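Local structure of UDP-N-acetylglucosamine 3-dehydrogenase (Acidithiobacillus ferrooxidans, 7BVJ) at residues Val64-Pro69 against Phe74-Val79; Lys91-Thr94 against Glu99-Ala102. The protein catalyses the NAD(+)-dependent oxidation of UDP-N-acetylglucosamine at its 3-position to a ketone, a step in making the diamino sugar of lipid A in some bacteria. All coordinates share one frame; numbering follows the deposited sequence.

In the fold
Both contacts belong to the NAD-binding Rossmann domain, and they follow one another along the chain. Contact 1 packs strand 63-66 and the loop after it on helix 73-82. Contact 2 packs the loop after strand 86-90 on helix 97-110. Their centres are about 10 Å apart. They touch through the Phe74 ring, whose CD1 lies 3.6 Å from Glu99 CB and whose CE1 lies 3.8 Å from Ala102 CB. Contact 1 reaches the adenine of NAD through Thr68 and Pro69. In contact 2 the Glu99 side chain is about 13 Å from NAD, but either Lys91, at the start of its loop, or His164 is likely the catalytic base.

Contact 1: Val64-Pro69 against Phe74-Val79; sequences VSIVTP and FAVAEV. With NAD (nicotinamide-adenine-dinucleotide), chain E.
Ile66 carries the apolar part of this contact. Its CG1 meets Val76 CG1 at 3.8 Å, and Ile66 CG2 comes near the same methyl at 4.0 Å. The two side chains run past each other in opposite directions. The tip of the isoleucine goes further along the helix. With CG1 beside the backbone N (chi1 -72°) and the chain nearly straight beyond it (chi2 161°), Ile66 CD1 settles 3.6 Å from Ala77 CA. Ile66 CD1 also lies 3.9 Å from Ala77 CB. The small alanine lets this methyl come close to the helix backbone. Ile66 sits at the end of strand 63-66. Its contact packs helix 73-82 on the parallel sheet, within the beta-alpha-beta unit that goes on to strand 86-90. Ile9 and Ile89 of the adjoining strands touch Val76 and Ala77 as well.

Thr68 adds a hydroxyl at the edge of the contact. It is 4.2 Å from the helix, measured from Thr68 OG1 to Val76 CG2, which is packing alone. The hydrogen-bond partner of that hydroxyl is Thr72 OG1, in the turn leading into the helix.

The third set of contacts is with NAD. Thr68 CG2 rests 3.3 Å from N3A of the adenine, and Pro69 CD rests 3.2 Å from C8A. Both lie on the same face of the base, Thr68 CG2 over the six-membered ring and Pro69 CD just past the C8A rim of the five-membered ring. NAD is also hydrogen-bonded to Asp33 and Arg38.

Strand and helix therefore meet through hydrocarbon alone. The base is held on this face by van der Waals contact, while the hydroxyl of Thr68 is spent on the turn and not on the cofactor.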
# COMPACT_ATOMS: atom_id res chain seq x y z
N VAL A 64 -5.59 16.38 -2.34
CA VAL A 64 -4.34 16.12 -3.04
C VAL A 64 -3.89 14.69 -2.78
O VAL A 64 -4.21 14.07 -1.75
CB VAL A 64 -3.22 17.09 -2.62
CG1 VAL A 64 -3.60 18.53 -2.92
CG2 VAL A 64 -2.89 16.89 -1.15
N SER A 65 -3.13 14.16 -3.73
CA SER A 65 -2.22 13.06 -3.47
C SER A 65 -0.83 13.62 -3.14
O SER A 65 -0.35 14.55 -3.78
CB SER A 65 -2.14 12.11 -4.66
OG SER A 65 -3.27 11.23 -4.69
N ILE A 66 -0.20 13.03 -2.12
CA ILE A 66 1.16 13.38 -1.70
C ILE A 66 2.05 12.19 -2.05
O ILE A 66 1.93 11.11 -1.46
CB ILE A 66 1.23 13.70 -0.21
CG1 ILE A 66 0.57 15.05 0.07
CG2 ILE A 66 2.65 13.71 0.28
CD1 ILE A 66 0.19 15.24 1.51
N VAL A 67 2.90 12.39 -3.06
CA VAL A 67 3.72 11.33 -3.62
C VAL A 67 5.19 11.76 -3.59
O VAL A 67 5.94 11.54 -4.55
CB VAL A 67 3.26 10.95 -5.04
CG1 VAL A 67 3.75 9.54 -5.36
CG2 VAL A 67 1.74 11.03 -5.15
N THR A 68 5.58 12.45 -2.53
CA THR A 68 6.95 12.88 -2.30
C THR A 68 7.72 11.80 -1.53
O THR A 68 7.14 10.79 -1.12
CB THR A 68 6.93 14.21 -1.55
OG1 THR A 68 6.21 14.03 -0.32
CG2 THR A 68 6.25 15.30 -2.42
N PRO A 69 9.04 11.96 -1.34
CA PRO A 69 9.77 10.94 -0.57
C PRO A 69 9.24 10.83 0.85
O PRO A 69 8.81 11.82 1.44
CB PRO A 69 11.23 11.43 -0.61
CG PRO A 69 11.32 12.20 -1.88
CD PRO A 69 9.97 12.92 -1.97
N PHE A 74 5.42 13.83 6.30
CA PHE A 74 4.89 14.57 7.45
C PHE A 74 4.83 16.07 7.18
O PHE A 74 3.79 16.70 7.35
CB PHE A 74 5.73 14.29 8.70
CG PHE A 74 5.28 15.09 9.88
CD1 PHE A 74 4.10 14.75 10.56
CD2 PHE A 74 5.98 16.22 10.29
CE1 PHE A 74 3.65 15.50 11.64
CE2 PHE A 74 5.54 16.97 11.36
CZ PHE A 74 4.37 16.61 12.04
N ALA A 75 5.95 16.67 6.78
CA ALA A 75 5.96 18.12 6.59
C ALA A 75 4.96 18.53 5.52
O ALA A 75 4.22 19.51 5.69
CB ALA A 75 7.37 18.59 6.23
N VAL A 76 4.89 17.77 4.42
CA VAL A 76 4.00 18.16 3.33
C VAL A 76 2.55 17.97 3.74
O VAL A 76 1.70 18.85 3.49
CB VAL A 76 4.33 17.39 2.04
CG1 VAL A 76 3.25 17.62 0.99
CG2 VAL A 76 5.69 17.79 1.51
N ALA A 77 2.22 16.83 4.34
CA ALA A 77 0.85 16.58 4.78
C ALA A 77 0.44 17.58 5.84
O ALA A 77 -0.73 17.99 5.89
CB ALA A 77 0.71 15.15 5.33
N GLU A 78 1.37 17.97 6.71
CA GLU A 78 1.07 19.01 7.69
C GLU A 78 0.65 20.30 6.99
O GLU A 78 -0.36 20.92 7.36
CB GLU A 78 2.28 19.24 8.59
CG GLU A 78 1.95 19.89 9.92
CD GLU A 78 3.19 20.24 10.72
OE1 GLU A 78 4.27 20.48 10.11
OE2 GLU A 78 3.07 20.29 11.96
N VAL A 79 1.41 20.73 5.98
CA VAL A 79 1.04 21.96 5.28
C VAL A 79 -0.30 21.79 4.57
O VAL A 79 -1.15 22.70 4.57
CB VAL A 79 2.15 22.40 4.30
CG1 VAL A 79 1.70 23.64 3.51
CG2 VAL A 79 3.45 22.71 5.05
PA NAD E . 10.54 9.71 -7.28
O1A NAD E . 11.64 10.41 -6.55
O2A NAD E . 10.47 9.28 -8.72
O5B NAD E . 9.34 10.98 -7.25
C5B NAD E . 9.69 11.86 -6.20
C4B NAD E . 9.20 13.27 -6.55
O4B NAD E . 9.06 14.03 -5.37
C3B NAD E . 10.32 13.91 -7.38
O3B NAD E . 9.66 14.40 -8.49
C2B NAD E . 10.84 15.04 -6.47
O2B NAD E . 11.20 16.20 -7.21
C1B NAD E . 9.57 15.33 -5.67
N9A NAD E . 9.81 15.93 -4.37
C8A NAD E . 10.78 15.69 -3.42
N7A NAD E . 10.63 16.43 -2.32
C5A NAD E . 9.52 17.20 -2.56
C6A NAD E . 8.85 18.18 -1.78
N6A NAD E . 9.33 18.51 -0.53
N1A NAD E . 7.74 18.80 -2.28
C2A NAD E . 7.33 18.42 -3.53
N3A NAD E . 7.85 17.50 -4.37
C4A NAD E . 8.97 16.91 -3.84
O3 NAD E . 9.96 8.39 -6.56
PN NAD E . 8.50 7.83 -6.94
O1N NAD E . 7.41 8.72 -7.48
O2N NAD E . 8.86 6.43 -7.29
O5D NAD E . 7.76 7.45 -5.35

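Contact 2: Lys91-Thr94 against Glu99-Ala102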
# COMPACT_ATOMS: atom_id res chain seq x y z
N LYS A 91 1.99 5.21 0.30
CA LYS A 91 2.64 4.39 1.32
C LYS A 91 4.15 4.45 1.15
O LYS A 91 4.66 4.58 0.03
CB LYS A 91 2.15 2.94 1.26
CG LYS A 91 2.55 2.22 -0.02
CD LYS A 91 3.85 1.43 0.14
CE LYS A 91 4.30 0.89 -1.22
NZ LYS A 91 5.78 0.91 -1.42
N PRO A 92 4.91 4.36 2.25
CA PRO A 92 4.41 4.32 3.62
C PRO A 92 4.05 5.69 4.18
O PRO A 92 4.57 6.70 3.73
CB PRO A 92 5.58 3.71 4.40
CG PRO A 92 6.77 4.05 3.61
CD PRO A 92 6.36 4.10 2.17
N PHE A 93 3.13 5.67 5.14
CA PHE A 93 2.59 6.87 5.79
C PHE A 93 3.68 7.87 6.15
O PHE A 93 3.69 9.01 5.65
CB PHE A 93 1.82 6.40 7.04
CG PHE A 93 0.91 7.43 7.65
CD1 PHE A 93 0.85 8.74 7.18
CD2 PHE A 93 0.09 7.07 8.73
CE1 PHE A 93 0.01 9.67 7.76
CE2 PHE A 93 -0.76 8.00 9.32
CZ PHE A 93 -0.80 9.30 8.83
N THR A 94 4.60 7.48 7.03
CA THR A 94 5.64 8.36 7.56
C THR A 94 6.88 7.52 7.89
O THR A 94 6.93 6.32 7.59
CB THR A 94 5.17 9.11 8.81
OG1 THR A 94 4.64 8.17 9.77
CG2 THR A 94 4.12 10.16 8.49
N GLU A 99 4.97 10.90 13.98
CA GLU A 99 4.47 11.70 12.86
C GLU A 99 3.08 11.24 12.45
O GLU A 99 2.18 12.06 12.22
CB GLU A 99 5.45 11.60 11.68
CG GLU A 99 6.81 12.24 11.93
CD GLU A 99 7.81 12.00 10.79
OE1 GLU A 99 7.55 11.15 9.92
OE2 GLU A 99 8.86 12.68 10.76
N ALA A 100 2.87 9.92 12.39
CA ALA A 100 1.57 9.38 12.02
C ALA A 100 0.50 9.75 13.05
O ALA A 100 -0.62 10.13 12.68
CB ALA A 100 1.67 7.86 11.86
N ASP A 101 0.85 9.66 14.34
CA ASP A 101 -0.05 10.10 15.41
C ASP A 101 -0.44 11.56 15.22
O ASP A 101 -1.63 11.91 15.32
CB ASP A 101 0.63 9.90 16.77
CG ASP A 101 0.75 8.43 17.18
OD1 ASP A 101 -0.06 7.60 16.71
OD2 ASP A 101 1.64 8.11 18.00
N ALA A 102 0.54 12.42 14.96
CA ALA A 102 0.26 13.85 14.80
C ALA A 102 -0.65 14.11 13.61
O ALA A 102 -1.56 14.95 13.69
CB ALA A 102 1.58 14.62 14.65
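Phe93 lays one ring face against helix 97-110, with Ala100 CA and CB both on it, the methyl on the CD2-CE2 side. CB and CG bring the ring to the helix, with CG anti to the backbone N (chi1 -166°). Phe93 CD2 is the first atom to touch, 3.6 Å from Ala100 CB. Phe93 CE2 comes closer still, 3.5 Å from Ala100 CB. At the tip, Phe93 CZ lies 3.9 Å from Ala100 O. The helix backbone also covers the ring: Ala100 CA stands 4.2 Å from the ring centroid and 26° off its normal, a CH-pi contact over the face. Leu103 and Ile104 of the same helix, with Leu114 and Ile116 of strand 114-117, add further apolar neighbours. With an alanine in place of Phe93, a gap is likely to open between loop and helix where Ala100 CA and CB lose the ring face.

The loop follows strand 86-90 of the Rossmann domain. It begins with Lys91 and Pro92, joined by a cis peptide bond, which form part of the Glu-Lys-Pro motif of the Gfo/Idh/MocA family. Lys91 NZ is hydrogen-bonded to Asp160 O in helix 157-173.

Thr94 meets the helix beside the phenylalanine. Its side chain and that of Glu99 pass in opposite directions. Thr94 CB is 3.3 Å from Glu99 OE1, and Thr94 CG2 is 3.7 Å from Glu99 CB. Thr94 OG1 lies 3.6 Å from Ala100 CB, but its hydrogen bond goes to Asp96 O. Glu99 OE1 accepts a weak hydrogen bond from Leu95 N, and Glu99 N is hydrogen-bonded to Asp96 OD1.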